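Local coordinates for CyaB (Pseudomonas aeruginosa, PDB 3R5G), which catalyses the formation of cyclic AMP from ATP through a class III nucleotide cyclase catalytic domain, at the interface of chains A and B. Coordinates in Å, arbitrary orientation; residue numbers count along the deposited sequence, not the author numbering. Chains: chain A/B, CyaB.

The interface of chains A and B. Residues chain A 40-41, 44, 56-57; chain B 125-127, 129.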
ATOM      1  N   LEU A  40     -14.261  -3.879   7.095  1.00 14.13           N
ATOM      2  CA  LEU A  40     -13.176  -3.301   7.839  1.00 14.77           C
ATOM      3  C   LEU A  40     -13.508  -3.193   9.350  1.00 14.17           C
ATOM      4  O   LEU A  40     -12.670  -3.351  10.199  1.00 14.41           O
ATOM      5  CB  LEU A  40     -12.823  -1.919   7.237  1.00 13.03           C
ATOM      6  CG  LEU A  40     -12.195  -1.980   5.856  1.00 13.47           C
ATOM      7  CD1 LEU A  40     -12.073  -0.527   5.285  1.00 14.48           C
ATOM      8  CD2 LEU A  40     -10.825  -2.722   5.782  1.00 13.73           C
ATOM      9  N   ASN A  41     -14.786  -2.907   9.681  1.00 14.15           N
ATOM     10  CA  ASN A  41     -15.171  -2.813  11.079  1.00 16.38           C
ATOM     11  C   ASN A  41     -15.064  -4.211  11.754  1.00 13.74           C
ATOM     12  O   ASN A  41     -14.527  -4.308  12.826  1.00 16.05           O
ATOM     13  CB  ASN A  41     -16.636  -2.338  11.178  1.00 16.86           C
ATOM     14  CG  ASN A  41     -16.934  -1.752  12.521  1.00 21.55           C
ATOM     15  OD1 ASN A  41     -16.217  -0.900  13.046  1.00 22.03           O
ATOM     16  ND2 ASN A  41     -17.948  -2.321  13.165  1.00 25.59           N
ATOM     17  N   SER A  44     -11.395  -5.019  12.202  1.00 15.10           N
ATOM     18  CA  SER A  44     -10.904  -4.264  13.295  1.00 15.98           C
ATOM     19  C   SER A  44     -11.248  -4.881  14.674  1.00 14.98           C
ATOM     20  O   SER A  44     -10.384  -4.941  15.551  1.00 17.05           O
ATOM     21  CB  SER A  44     -11.465  -2.836  13.156  1.00 16.56           C
ATOM     22  OG  SER A  44     -11.115  -2.153  14.323  1.00 28.23           O
ATOM     23  N   LYS A  56      -3.261   0.639   9.564  1.00 21.23           N
ATOM     24  CA  LYS A  56      -4.020   1.413   8.596  1.00 22.34           C
ATOM     25  C   LYS A  56      -4.752   0.441   7.712  1.00 21.44           C
ATOM     26  O   LYS A  56      -4.484  -0.840   7.704  1.00 18.50           O
ATOM     27  CB  LYS A  56      -3.130   2.303   7.712  1.00 22.40           C
ATOM     28  CG  LYS A  56      -2.192   1.456   6.822  1.00 23.04           C
ATOM     29  CD  LYS A  56      -1.337   2.270   5.867  1.00 27.62           C
ATOM     30  CE  LYS A  56      -0.643   3.426   6.574  1.00 30.11           C
ATOM     31  NZ  LYS A  56       0.590   2.936   7.203  1.00 32.53           N
ATOM     32  N   PHE A  57      -5.725   1.021   7.045  1.00 19.37           N
ATOM     33  CA  PHE A  57      -6.385   0.394   5.963  1.00 19.10           C
ATOM     34  C   PHE A  57      -6.042   1.163   4.688  1.00 22.00           C
ATOM     35  O   PHE A  57      -5.941   2.445   4.656  1.00 22.95           O
ATOM     36  CB  PHE A  57      -7.909   0.364   6.121  1.00 19.21           C
ATOM     37  CG  PHE A  57      -8.384  -0.121   7.449  1.00 21.05           C
ATOM     38  CD1 PHE A  57      -9.274   0.649   8.174  1.00 21.95           C
ATOM     39  CD2 PHE A  57      -7.942  -1.313   8.004  1.00 21.73           C
ATOM     40  CE1 PHE A  57      -9.721   0.191   9.433  1.00 23.24           C
ATOM     41  CE2 PHE A  57      -8.389  -1.792   9.201  1.00 21.38           C
ATOM     42  CZ  PHE A  57      -9.325  -1.020   9.951  1.00 21.74           C
TER
ATOM     43  N   GLY B 125     -13.688   2.766   6.108  1.00 17.92           N
ATOM     44  CA  GLY B 125     -13.019   2.363   7.266  1.00 17.56           C
ATOM     45  C   GLY B 125     -13.906   1.723   8.349  1.00 17.54           C
ATOM     46  O   GLY B 125     -15.052   1.357   8.058  1.00 23.19           O
ATOM     47  N   ALA B 126     -13.274   1.515   9.493  1.00 21.19           N
ATOM     48  CA  ALA B 126     -13.914   1.032  10.701  1.00 22.63           C
ATOM     49  C   ALA B 126     -14.366   2.243  11.523  1.00 26.80           C
ATOM     50  O   ALA B 126     -13.941   3.391  11.295  1.00 27.55           O
ATOM     51  CB  ALA B 126     -12.954   0.184  11.478  1.00 23.15           C
ATOM     52  N   ASP B 127     -15.228   1.997  12.507  1.00 30.51           N
ATOM     53  CA  ASP B 127     -15.933   3.120  13.201  1.00 32.46           C
ATOM     54  C   ASP B 127     -15.054   4.119  13.924  1.00 34.34           C
ATOM     55  O   ASP B 127     -15.334   5.316  13.858  1.00 34.30           O
ATOM     56  CB  ASP B 127     -17.016   2.553  14.135  1.00 35.38           C
ATOM     57  CG  ASP B 127     -18.113   1.780  13.383  1.00 36.87           C
ATOM     58  OD1 ASP B 127     -18.025   1.510  12.152  1.00 42.45           O
ATOM     59  OD2 ASP B 127     -19.105   1.431  14.045  1.00 46.46           O
ATOM     60  N   ARG B 129     -11.924   4.548  12.927  1.00 34.88           N
ATOM     61  CA  ARG B 129     -10.753   4.558  12.009  1.00 34.37           C
ATOM     62  C   ARG B 129     -11.233   4.709  10.559  1.00 33.44           C
ATOM     63  O   ARG B 129     -11.241   3.735   9.742  1.00 29.99           O
ATOM     64  CB  ARG B 129      -9.945   3.281  12.143  1.00 34.61           C
ATOM     65  CG  ARG B 129      -8.460   3.536  12.106  1.00 39.18           C
ATOM     66  CD  ARG B 129      -7.562   2.274  12.236  1.00 43.56           C
ATOM     67  NE  ARG B 129      -6.162   2.725  12.237  1.00 44.55           N
ATOM     68  CZ  ARG B 129      -5.341   2.671  13.281  1.00 42.33           C
ATOM     69  NH1 ARG B 129      -5.723   2.111  14.429  1.00 41.35           N
ATOM     70  NH2 ARG B 129      -4.103   3.129  13.155  1.00 44.38           N
TER
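In this class III cyclase homology domain, whose catalytic sites form between two such domains, helix 29-50 and strand 53-58 of chain A receive, in one of two symmetry-related copies, the turn from B:Gly125 that leads into B:Arg129 at the start of strand 129-135. A hydrogen bond runs from the backbone N of B:Asp127 to the amide oxygen OD1 of A:Asn41 (3.1 Å). It is nearly straight, 165° at the hydrogen, yet the donor lies above the carbonyl plane, 35° out of it. The carboxylate OD1 of B:Asp127 also stands 3.1 Å from A:Asn41 OD1; as modelled, two acceptors face each other and would repel unless the acid carries a proton, which the coordinates do not show. Amide and carboxylate are almost parallel although their side chains cross at about a right angle. Beside this pair, the methyl CB of B:Ala126 rests on the helix surface, 3.7 Å from A:Asn41 CA and 3.8 Å from A:Ser44 CB. The ring of A:Phe57 brings its CE1 to within 3.8 Å of the same methyl, while the carbonyl O of B:Arg129 lies in the ring plane at its edge. One ring face is backed by A:Leu40 CD2, offset toward the rim, whereas the other branch, CD1, reaches B:Gly125 CA at 3.6 Å. The torsion of A:Asn41 that directs its amide at B:Asp127 puts CG anti to the backbone N (chi1 -159°), beside the carbonyl carbon.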